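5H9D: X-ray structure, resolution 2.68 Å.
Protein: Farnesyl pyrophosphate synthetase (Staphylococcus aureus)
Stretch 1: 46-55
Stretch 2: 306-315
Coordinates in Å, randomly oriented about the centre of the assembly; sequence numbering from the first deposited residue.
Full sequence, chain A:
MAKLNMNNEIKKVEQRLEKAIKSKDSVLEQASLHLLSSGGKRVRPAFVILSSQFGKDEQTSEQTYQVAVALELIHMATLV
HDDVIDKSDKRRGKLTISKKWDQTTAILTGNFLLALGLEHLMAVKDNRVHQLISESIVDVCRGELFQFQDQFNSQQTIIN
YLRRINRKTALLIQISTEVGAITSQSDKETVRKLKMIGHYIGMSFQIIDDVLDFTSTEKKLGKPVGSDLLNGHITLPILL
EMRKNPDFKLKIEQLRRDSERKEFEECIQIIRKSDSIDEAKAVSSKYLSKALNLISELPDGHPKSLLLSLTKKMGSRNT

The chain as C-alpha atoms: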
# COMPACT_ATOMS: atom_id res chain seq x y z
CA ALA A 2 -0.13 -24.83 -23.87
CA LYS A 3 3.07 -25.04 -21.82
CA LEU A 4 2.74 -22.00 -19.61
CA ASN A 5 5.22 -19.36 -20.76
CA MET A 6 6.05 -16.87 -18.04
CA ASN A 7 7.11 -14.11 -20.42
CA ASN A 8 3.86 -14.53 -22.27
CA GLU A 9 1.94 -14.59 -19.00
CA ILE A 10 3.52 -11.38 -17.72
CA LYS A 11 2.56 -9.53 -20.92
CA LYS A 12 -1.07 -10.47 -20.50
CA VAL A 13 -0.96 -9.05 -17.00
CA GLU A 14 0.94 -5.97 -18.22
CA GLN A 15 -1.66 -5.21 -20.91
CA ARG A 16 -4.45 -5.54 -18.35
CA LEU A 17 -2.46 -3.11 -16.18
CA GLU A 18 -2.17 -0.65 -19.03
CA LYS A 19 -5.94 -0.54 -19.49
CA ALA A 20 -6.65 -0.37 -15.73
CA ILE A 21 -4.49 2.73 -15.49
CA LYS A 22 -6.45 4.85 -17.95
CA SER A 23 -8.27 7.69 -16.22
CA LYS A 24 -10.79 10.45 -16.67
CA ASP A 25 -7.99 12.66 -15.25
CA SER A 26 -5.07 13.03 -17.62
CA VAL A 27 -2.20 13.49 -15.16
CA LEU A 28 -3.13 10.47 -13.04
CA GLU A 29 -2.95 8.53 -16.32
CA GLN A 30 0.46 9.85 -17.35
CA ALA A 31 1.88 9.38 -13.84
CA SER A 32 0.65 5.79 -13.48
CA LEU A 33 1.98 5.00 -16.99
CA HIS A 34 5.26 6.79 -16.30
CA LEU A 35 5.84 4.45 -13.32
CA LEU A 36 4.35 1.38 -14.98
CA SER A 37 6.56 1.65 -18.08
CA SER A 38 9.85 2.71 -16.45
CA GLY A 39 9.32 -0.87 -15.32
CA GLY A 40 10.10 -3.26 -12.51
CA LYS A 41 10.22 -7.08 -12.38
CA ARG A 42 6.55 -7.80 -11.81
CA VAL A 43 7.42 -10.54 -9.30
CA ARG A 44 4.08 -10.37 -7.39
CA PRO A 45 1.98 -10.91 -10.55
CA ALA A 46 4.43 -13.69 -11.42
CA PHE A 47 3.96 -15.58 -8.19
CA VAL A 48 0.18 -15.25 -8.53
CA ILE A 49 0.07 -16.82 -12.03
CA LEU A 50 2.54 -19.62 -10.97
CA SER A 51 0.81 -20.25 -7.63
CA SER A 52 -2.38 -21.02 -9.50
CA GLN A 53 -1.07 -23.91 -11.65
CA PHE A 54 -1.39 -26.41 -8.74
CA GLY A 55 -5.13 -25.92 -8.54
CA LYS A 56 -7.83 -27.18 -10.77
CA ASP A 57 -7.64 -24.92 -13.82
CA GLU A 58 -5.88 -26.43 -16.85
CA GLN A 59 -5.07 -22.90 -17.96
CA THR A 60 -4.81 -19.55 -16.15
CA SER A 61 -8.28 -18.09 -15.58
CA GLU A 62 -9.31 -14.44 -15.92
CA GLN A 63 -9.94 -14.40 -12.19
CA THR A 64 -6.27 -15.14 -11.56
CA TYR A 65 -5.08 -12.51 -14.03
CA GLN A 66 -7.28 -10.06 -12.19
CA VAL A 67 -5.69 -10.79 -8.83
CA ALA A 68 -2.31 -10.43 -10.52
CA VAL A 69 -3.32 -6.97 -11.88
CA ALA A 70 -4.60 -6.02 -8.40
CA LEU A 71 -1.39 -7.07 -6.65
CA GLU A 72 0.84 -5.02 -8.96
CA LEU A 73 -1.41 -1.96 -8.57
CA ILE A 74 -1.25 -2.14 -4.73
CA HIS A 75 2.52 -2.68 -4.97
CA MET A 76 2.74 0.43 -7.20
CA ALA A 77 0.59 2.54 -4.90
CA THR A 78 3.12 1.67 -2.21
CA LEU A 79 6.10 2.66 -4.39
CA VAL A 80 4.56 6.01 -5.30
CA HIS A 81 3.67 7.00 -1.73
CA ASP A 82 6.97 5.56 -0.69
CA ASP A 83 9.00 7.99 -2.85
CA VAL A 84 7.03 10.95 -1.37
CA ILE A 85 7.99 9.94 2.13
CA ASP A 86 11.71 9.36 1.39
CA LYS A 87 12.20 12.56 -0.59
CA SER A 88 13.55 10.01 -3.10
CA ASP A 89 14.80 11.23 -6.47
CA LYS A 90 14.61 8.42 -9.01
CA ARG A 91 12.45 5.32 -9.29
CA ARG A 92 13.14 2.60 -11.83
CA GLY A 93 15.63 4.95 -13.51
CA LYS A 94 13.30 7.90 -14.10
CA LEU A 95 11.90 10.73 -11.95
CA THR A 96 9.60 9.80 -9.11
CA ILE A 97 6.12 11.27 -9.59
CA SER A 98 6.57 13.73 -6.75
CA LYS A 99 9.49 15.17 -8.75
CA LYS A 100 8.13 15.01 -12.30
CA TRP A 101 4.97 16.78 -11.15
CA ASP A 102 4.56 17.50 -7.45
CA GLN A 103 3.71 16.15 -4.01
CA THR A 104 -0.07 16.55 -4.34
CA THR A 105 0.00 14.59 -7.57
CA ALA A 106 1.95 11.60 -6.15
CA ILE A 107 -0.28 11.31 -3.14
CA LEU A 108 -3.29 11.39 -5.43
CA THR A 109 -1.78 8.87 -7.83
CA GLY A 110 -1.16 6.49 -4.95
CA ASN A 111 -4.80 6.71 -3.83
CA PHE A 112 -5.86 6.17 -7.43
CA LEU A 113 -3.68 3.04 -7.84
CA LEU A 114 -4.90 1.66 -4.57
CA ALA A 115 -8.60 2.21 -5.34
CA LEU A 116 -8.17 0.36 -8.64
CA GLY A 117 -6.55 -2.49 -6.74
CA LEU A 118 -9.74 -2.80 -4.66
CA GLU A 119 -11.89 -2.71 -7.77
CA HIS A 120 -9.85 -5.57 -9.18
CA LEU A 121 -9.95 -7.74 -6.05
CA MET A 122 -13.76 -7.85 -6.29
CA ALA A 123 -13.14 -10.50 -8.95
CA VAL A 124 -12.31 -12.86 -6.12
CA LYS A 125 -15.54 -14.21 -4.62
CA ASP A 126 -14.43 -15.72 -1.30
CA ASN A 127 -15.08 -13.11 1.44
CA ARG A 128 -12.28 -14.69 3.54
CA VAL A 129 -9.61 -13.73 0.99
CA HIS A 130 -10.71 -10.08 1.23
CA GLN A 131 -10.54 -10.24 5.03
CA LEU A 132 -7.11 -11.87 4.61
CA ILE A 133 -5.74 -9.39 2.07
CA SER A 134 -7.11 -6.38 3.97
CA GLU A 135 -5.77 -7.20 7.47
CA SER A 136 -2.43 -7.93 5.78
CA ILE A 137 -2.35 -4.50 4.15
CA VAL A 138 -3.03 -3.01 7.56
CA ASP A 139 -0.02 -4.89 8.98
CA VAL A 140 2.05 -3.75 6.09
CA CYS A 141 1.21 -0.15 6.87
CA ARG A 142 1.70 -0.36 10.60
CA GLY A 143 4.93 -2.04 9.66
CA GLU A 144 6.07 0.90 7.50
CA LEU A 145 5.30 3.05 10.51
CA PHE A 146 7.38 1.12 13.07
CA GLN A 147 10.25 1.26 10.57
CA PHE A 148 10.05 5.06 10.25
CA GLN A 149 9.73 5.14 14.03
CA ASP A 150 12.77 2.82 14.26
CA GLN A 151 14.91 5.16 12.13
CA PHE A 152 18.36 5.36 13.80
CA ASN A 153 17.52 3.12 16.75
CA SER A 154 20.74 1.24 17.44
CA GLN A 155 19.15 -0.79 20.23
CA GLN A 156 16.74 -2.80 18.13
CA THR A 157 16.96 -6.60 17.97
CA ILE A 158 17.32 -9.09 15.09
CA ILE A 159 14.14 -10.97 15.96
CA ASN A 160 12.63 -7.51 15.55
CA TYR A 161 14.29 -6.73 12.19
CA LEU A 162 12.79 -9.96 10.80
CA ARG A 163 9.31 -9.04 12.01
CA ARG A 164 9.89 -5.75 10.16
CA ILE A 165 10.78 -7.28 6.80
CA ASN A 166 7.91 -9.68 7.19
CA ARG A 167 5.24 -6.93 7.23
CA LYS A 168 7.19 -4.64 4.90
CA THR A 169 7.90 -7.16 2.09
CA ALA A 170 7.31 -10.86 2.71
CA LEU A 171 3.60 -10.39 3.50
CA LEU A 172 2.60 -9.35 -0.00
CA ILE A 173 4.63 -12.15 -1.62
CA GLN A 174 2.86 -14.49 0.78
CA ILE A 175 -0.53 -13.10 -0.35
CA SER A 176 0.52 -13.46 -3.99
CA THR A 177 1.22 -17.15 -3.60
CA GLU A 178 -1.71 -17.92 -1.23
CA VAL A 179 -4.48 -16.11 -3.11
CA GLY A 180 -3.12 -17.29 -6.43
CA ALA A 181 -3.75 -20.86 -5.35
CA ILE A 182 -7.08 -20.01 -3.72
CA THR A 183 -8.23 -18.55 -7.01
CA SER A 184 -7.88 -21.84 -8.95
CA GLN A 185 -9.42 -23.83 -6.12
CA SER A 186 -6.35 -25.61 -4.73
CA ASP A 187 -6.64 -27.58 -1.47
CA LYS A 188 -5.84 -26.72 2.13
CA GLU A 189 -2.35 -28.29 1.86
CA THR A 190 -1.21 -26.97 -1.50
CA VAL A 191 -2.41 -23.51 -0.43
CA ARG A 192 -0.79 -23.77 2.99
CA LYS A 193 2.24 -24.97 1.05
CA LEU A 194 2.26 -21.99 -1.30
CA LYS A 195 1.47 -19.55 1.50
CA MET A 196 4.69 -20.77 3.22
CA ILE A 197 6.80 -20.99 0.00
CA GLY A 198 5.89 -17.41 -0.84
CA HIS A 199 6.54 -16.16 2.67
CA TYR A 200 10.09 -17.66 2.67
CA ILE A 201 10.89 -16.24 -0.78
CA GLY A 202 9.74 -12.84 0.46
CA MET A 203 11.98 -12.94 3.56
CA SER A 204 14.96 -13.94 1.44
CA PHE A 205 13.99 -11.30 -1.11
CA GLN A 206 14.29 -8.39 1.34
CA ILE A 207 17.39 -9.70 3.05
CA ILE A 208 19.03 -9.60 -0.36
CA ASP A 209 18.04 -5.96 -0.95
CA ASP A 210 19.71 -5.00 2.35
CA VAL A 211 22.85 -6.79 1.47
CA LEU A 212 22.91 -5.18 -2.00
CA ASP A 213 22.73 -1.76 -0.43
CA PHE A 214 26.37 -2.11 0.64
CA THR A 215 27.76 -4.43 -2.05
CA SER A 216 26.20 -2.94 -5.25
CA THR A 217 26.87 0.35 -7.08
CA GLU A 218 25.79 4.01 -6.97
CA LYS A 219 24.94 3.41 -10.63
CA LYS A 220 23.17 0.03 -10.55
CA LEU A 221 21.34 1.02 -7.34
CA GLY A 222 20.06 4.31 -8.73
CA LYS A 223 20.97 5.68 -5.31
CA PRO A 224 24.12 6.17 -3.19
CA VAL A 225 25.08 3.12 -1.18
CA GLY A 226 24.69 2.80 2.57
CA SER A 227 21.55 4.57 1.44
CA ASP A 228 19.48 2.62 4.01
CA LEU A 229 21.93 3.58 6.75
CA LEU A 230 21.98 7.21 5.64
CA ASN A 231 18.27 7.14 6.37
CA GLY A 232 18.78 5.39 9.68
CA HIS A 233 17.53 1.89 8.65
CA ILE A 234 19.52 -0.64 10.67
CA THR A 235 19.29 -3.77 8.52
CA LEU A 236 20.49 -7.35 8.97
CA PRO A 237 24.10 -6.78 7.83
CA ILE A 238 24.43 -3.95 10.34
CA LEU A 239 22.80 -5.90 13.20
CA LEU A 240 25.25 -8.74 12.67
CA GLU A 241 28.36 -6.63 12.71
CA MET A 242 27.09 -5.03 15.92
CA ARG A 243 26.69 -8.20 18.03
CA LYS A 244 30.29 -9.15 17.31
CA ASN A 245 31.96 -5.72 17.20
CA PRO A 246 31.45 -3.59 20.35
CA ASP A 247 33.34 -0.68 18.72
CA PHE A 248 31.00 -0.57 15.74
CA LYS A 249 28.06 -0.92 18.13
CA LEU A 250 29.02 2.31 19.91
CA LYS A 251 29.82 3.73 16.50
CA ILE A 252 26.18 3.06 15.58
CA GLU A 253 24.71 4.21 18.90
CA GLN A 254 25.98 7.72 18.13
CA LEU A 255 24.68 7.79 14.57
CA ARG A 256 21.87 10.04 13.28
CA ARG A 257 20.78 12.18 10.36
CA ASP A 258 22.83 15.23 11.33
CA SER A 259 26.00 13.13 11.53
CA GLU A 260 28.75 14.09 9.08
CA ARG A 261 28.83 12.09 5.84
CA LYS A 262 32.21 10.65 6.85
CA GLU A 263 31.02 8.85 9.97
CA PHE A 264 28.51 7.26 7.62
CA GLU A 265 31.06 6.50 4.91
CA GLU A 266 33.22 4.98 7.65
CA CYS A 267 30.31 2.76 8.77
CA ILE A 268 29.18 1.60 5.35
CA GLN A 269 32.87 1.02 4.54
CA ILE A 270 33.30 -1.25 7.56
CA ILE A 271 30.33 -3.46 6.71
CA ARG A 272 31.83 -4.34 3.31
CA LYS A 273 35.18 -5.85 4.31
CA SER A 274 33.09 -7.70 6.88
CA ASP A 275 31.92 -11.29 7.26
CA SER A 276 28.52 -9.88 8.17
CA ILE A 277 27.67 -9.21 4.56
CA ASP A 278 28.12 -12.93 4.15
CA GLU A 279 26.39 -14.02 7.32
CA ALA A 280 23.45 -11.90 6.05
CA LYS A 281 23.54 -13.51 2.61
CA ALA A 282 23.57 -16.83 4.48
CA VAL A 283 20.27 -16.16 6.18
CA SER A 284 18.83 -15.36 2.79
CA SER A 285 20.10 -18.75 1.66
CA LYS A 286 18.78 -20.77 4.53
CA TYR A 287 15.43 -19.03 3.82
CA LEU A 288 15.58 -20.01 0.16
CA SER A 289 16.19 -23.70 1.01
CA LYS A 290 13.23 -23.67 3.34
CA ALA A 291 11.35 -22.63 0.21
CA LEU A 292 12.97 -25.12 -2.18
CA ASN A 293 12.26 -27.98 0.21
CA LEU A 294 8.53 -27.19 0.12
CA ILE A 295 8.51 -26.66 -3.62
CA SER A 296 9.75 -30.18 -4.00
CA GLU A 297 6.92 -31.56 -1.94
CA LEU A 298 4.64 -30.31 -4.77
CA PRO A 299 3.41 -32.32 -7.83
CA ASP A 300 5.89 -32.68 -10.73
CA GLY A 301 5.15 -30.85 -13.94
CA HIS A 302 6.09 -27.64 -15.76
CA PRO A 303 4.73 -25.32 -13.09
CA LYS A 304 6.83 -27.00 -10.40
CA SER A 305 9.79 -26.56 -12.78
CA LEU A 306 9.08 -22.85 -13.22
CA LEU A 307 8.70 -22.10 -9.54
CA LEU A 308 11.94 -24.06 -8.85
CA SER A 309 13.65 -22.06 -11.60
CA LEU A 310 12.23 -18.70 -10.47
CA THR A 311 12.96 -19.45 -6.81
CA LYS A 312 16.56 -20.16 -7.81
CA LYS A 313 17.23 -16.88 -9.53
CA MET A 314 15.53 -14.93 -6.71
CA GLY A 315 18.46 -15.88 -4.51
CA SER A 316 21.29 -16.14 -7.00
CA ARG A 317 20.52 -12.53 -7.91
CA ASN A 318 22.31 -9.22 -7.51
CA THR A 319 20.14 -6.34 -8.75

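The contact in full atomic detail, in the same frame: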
# COMPACT_ATOMS: atom_id res chain seq x y z
N ALA A 46 3.81 -12.44 -11.01
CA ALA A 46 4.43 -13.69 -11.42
C ALA A 46 4.09 -14.80 -10.44
O ALA A 46 3.63 -15.86 -10.85
CB ALA A 46 5.96 -13.54 -11.55
N PHE A 47 4.29 -14.56 -9.16
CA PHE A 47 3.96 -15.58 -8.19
C PHE A 47 2.48 -15.93 -8.17
O PHE A 47 2.12 -17.04 -7.85
CB PHE A 47 4.43 -15.16 -6.80
CG PHE A 47 5.87 -15.45 -6.56
CD1 PHE A 47 6.35 -16.74 -6.70
CD2 PHE A 47 6.75 -14.44 -6.27
CE1 PHE A 47 7.69 -17.02 -6.54
CE2 PHE A 47 8.10 -14.70 -6.11
CZ PHE A 47 8.58 -15.99 -6.25
N VAL A 48 1.61 -14.98 -8.52
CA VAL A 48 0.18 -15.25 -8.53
C VAL A 48 -0.16 -16.24 -9.67
O VAL A 48 -0.82 -17.26 -9.43
CB VAL A 48 -0.65 -13.96 -8.69
CG1 VAL A 48 -2.12 -14.28 -8.70
CG2 VAL A 48 -0.34 -13.00 -7.57
N ILE A 49 0.30 -15.93 -10.89
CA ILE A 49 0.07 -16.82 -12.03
C ILE A 49 0.59 -18.22 -11.61
O ILE A 49 -0.19 -19.15 -11.47
CB ILE A 49 0.80 -16.29 -13.34
CG1 ILE A 49 -0.11 -15.35 -14.15
CG2 ILE A 49 1.19 -17.45 -14.27
CD1 ILE A 49 -0.12 -13.95 -13.67
N LEU A 50 1.90 -18.35 -11.38
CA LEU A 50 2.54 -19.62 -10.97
C LEU A 50 1.86 -20.37 -9.83
O LEU A 50 1.67 -21.57 -9.91
CB LEU A 50 4.00 -19.41 -10.58
CG LEU A 50 5.01 -19.74 -11.67
CD1 LEU A 50 6.38 -19.74 -11.08
CD2 LEU A 50 4.69 -21.09 -12.28
N SER A 51 1.50 -19.65 -8.76
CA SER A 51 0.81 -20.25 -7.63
C SER A 51 -0.53 -20.87 -8.01
O SER A 51 -1.06 -21.68 -7.27
CB SER A 51 0.53 -19.20 -6.53
OG SER A 51 1.70 -18.84 -5.84
N SER A 52 -1.09 -20.48 -9.14
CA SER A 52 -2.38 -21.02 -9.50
C SER A 52 -2.34 -22.30 -10.32
O SER A 52 -3.37 -22.94 -10.46
CB SER A 52 -3.21 -19.98 -10.24
OG SER A 52 -2.77 -19.83 -11.57
N GLN A 53 -1.18 -22.68 -10.85
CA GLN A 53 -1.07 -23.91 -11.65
C GLN A 53 -1.23 -25.25 -10.87
O GLN A 53 -1.34 -26.32 -11.48
CB GLN A 53 0.27 -23.95 -12.40
CG GLN A 53 0.63 -22.66 -13.12
CD GLN A 53 -0.35 -22.29 -14.20
OE1 GLN A 53 -0.58 -23.06 -15.14
NE2 GLN A 53 -0.91 -21.11 -14.09
N PHE A 54 -1.24 -25.19 -9.54
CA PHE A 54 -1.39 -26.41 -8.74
C PHE A 54 -2.83 -26.52 -8.20
O PHE A 54 -3.10 -27.14 -7.16
CB PHE A 54 -0.35 -26.39 -7.60
CG PHE A 54 1.04 -26.14 -8.09
CD1 PHE A 54 1.83 -27.17 -8.56
CD2 PHE A 54 1.53 -24.85 -8.20
CE1 PHE A 54 3.07 -26.92 -9.12
CE2 PHE A 54 2.77 -24.59 -8.77
CZ PHE A 54 3.54 -25.63 -9.23
N GLY A 55 -3.75 -25.91 -8.94
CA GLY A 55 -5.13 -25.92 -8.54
C GLY A 55 -5.91 -26.80 -9.47
O GLY A 55 -5.47 -27.90 -9.83
N LEU A 306 8.97 -24.30 -13.08
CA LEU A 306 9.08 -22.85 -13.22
C LEU A 306 9.27 -22.18 -11.89
O LEU A 306 10.05 -21.26 -11.77
CB LEU A 306 7.85 -22.29 -13.94
CG LEU A 306 7.85 -22.51 -15.48
CD1 LEU A 306 6.49 -22.23 -16.08
CD2 LEU A 306 8.91 -21.62 -16.09
N LEU A 307 8.57 -22.66 -10.88
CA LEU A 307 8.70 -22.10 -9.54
C LEU A 307 10.12 -22.41 -9.07
O LEU A 307 10.79 -21.52 -8.55
CB LEU A 307 7.64 -22.73 -8.63
CG LEU A 307 7.27 -22.18 -7.25
CD1 LEU A 307 6.91 -20.73 -7.31
CD2 LEU A 307 6.08 -23.00 -6.73
N LEU A 308 10.58 -23.66 -9.25
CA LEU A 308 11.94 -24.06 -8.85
C LEU A 308 12.96 -23.15 -9.53
O LEU A 308 13.89 -22.65 -8.89
CB LEU A 308 12.23 -25.51 -9.24
CG LEU A 308 11.75 -26.62 -8.29
CD1 LEU A 308 11.46 -27.89 -9.10
CD2 LEU A 308 12.79 -26.90 -7.25
N SER A 309 12.78 -22.94 -10.82
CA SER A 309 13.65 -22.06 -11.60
C SER A 309 13.59 -20.61 -11.08
O SER A 309 14.62 -20.00 -10.81
CB SER A 309 13.22 -22.10 -13.06
OG SER A 309 14.00 -21.21 -13.82
N LEU A 310 12.39 -20.07 -10.95
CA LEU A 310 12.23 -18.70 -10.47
C LEU A 310 12.75 -18.56 -9.03
O LEU A 310 13.38 -17.57 -8.70
CB LEU A 310 10.76 -18.28 -10.54
CG LEU A 310 10.41 -16.88 -9.97
CD1 LEU A 310 11.13 -15.79 -10.78
CD2 LEU A 310 8.90 -16.65 -10.00
N THR A 311 12.48 -19.53 -8.18
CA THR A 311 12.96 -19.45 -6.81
C THR A 311 14.49 -19.53 -6.74
O THR A 311 15.09 -19.17 -5.72
CB THR A 311 12.40 -20.59 -5.95
OG1 THR A 311 10.97 -20.52 -5.98
CG2 THR A 311 12.89 -20.50 -4.51
N LYS A 312 15.12 -20.01 -7.81
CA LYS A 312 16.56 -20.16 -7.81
C LYS A 312 17.31 -18.97 -8.35
O LYS A 312 18.52 -18.87 -8.15
CB LYS A 312 16.98 -21.41 -8.55
CG LYS A 312 16.82 -22.66 -7.71
CD LYS A 312 17.52 -23.80 -8.41
CE LYS A 312 17.09 -25.14 -7.92
NZ LYS A 312 17.83 -26.13 -8.75
N LYS A 313 16.61 -18.09 -9.04
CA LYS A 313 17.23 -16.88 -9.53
C LYS A 313 17.07 -15.91 -8.35
O LYS A 313 18.05 -15.32 -7.87
CB LYS A 313 16.52 -16.35 -10.80
CG LYS A 313 16.62 -17.30 -11.98
CD LYS A 313 16.44 -16.61 -13.34
CE LYS A 313 16.79 -17.58 -14.49
NZ LYS A 313 16.92 -16.94 -15.86
N MET A 314 15.83 -15.80 -7.85
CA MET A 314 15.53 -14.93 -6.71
C MET A 314 16.71 -14.78 -5.76
O MET A 314 17.04 -13.67 -5.34
CB MET A 314 14.34 -15.48 -5.90
CG MET A 314 12.97 -15.14 -6.44
SD MET A 314 12.67 -13.38 -6.56
CE MET A 314 12.99 -13.14 -8.31
N GLY A 315 17.34 -15.90 -5.43
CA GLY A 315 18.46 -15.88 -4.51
C GLY A 315 19.80 -15.66 -5.15
O GLY A 315 20.63 -14.92 -4.63

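Two helices far apart in sequence, one containing residues 46-51 and the other in stretch 306-315, run roughly antiparallel, with 154° between their directions and 10.9 Å between their axes at closest approach. The chain makes a type I beta turn from Ser-52 to Gly-55. The backbones come nearest at Leu-50 and Leu-307, whose CA atoms lie 6.8 Å apart. No hydrogen bond crosses between the stretches; the contact is apolar packing that buries 374 Å² in all.

Leu-50 points toward the second helix and packs against Leu-306, Leu-307 and Leu-310: its CD2 lies 3.8 Å from Leu-306 CB, while its CD1 reaches the backbone, 3.7 Å from Leu-307 CA. The CA-to-CB bond of Phe-47 points sideways to the second helix, but its ring comes nearer to it. Leu-310 CD2 sits over one ring face in a CH-pi contact, 4.1 Å from the Phe-47 ring centroid, and also touches Leu-50 CD1 at 4.1 Å. Leu-307 CD1 meets the ring edge, 3.9 Å from Phe-47 CE1; Met-314 also lies near the ring plane, its CG 4.5 Å from Phe-47 CZ. Past the helix, Phe-54 extends the patch, with CE2 4.2 Å from Leu-307 CD2. Thr-311 hydrogen-bonds within its own stretch, OG1 donating to Leu-307 O at 2.8 Å.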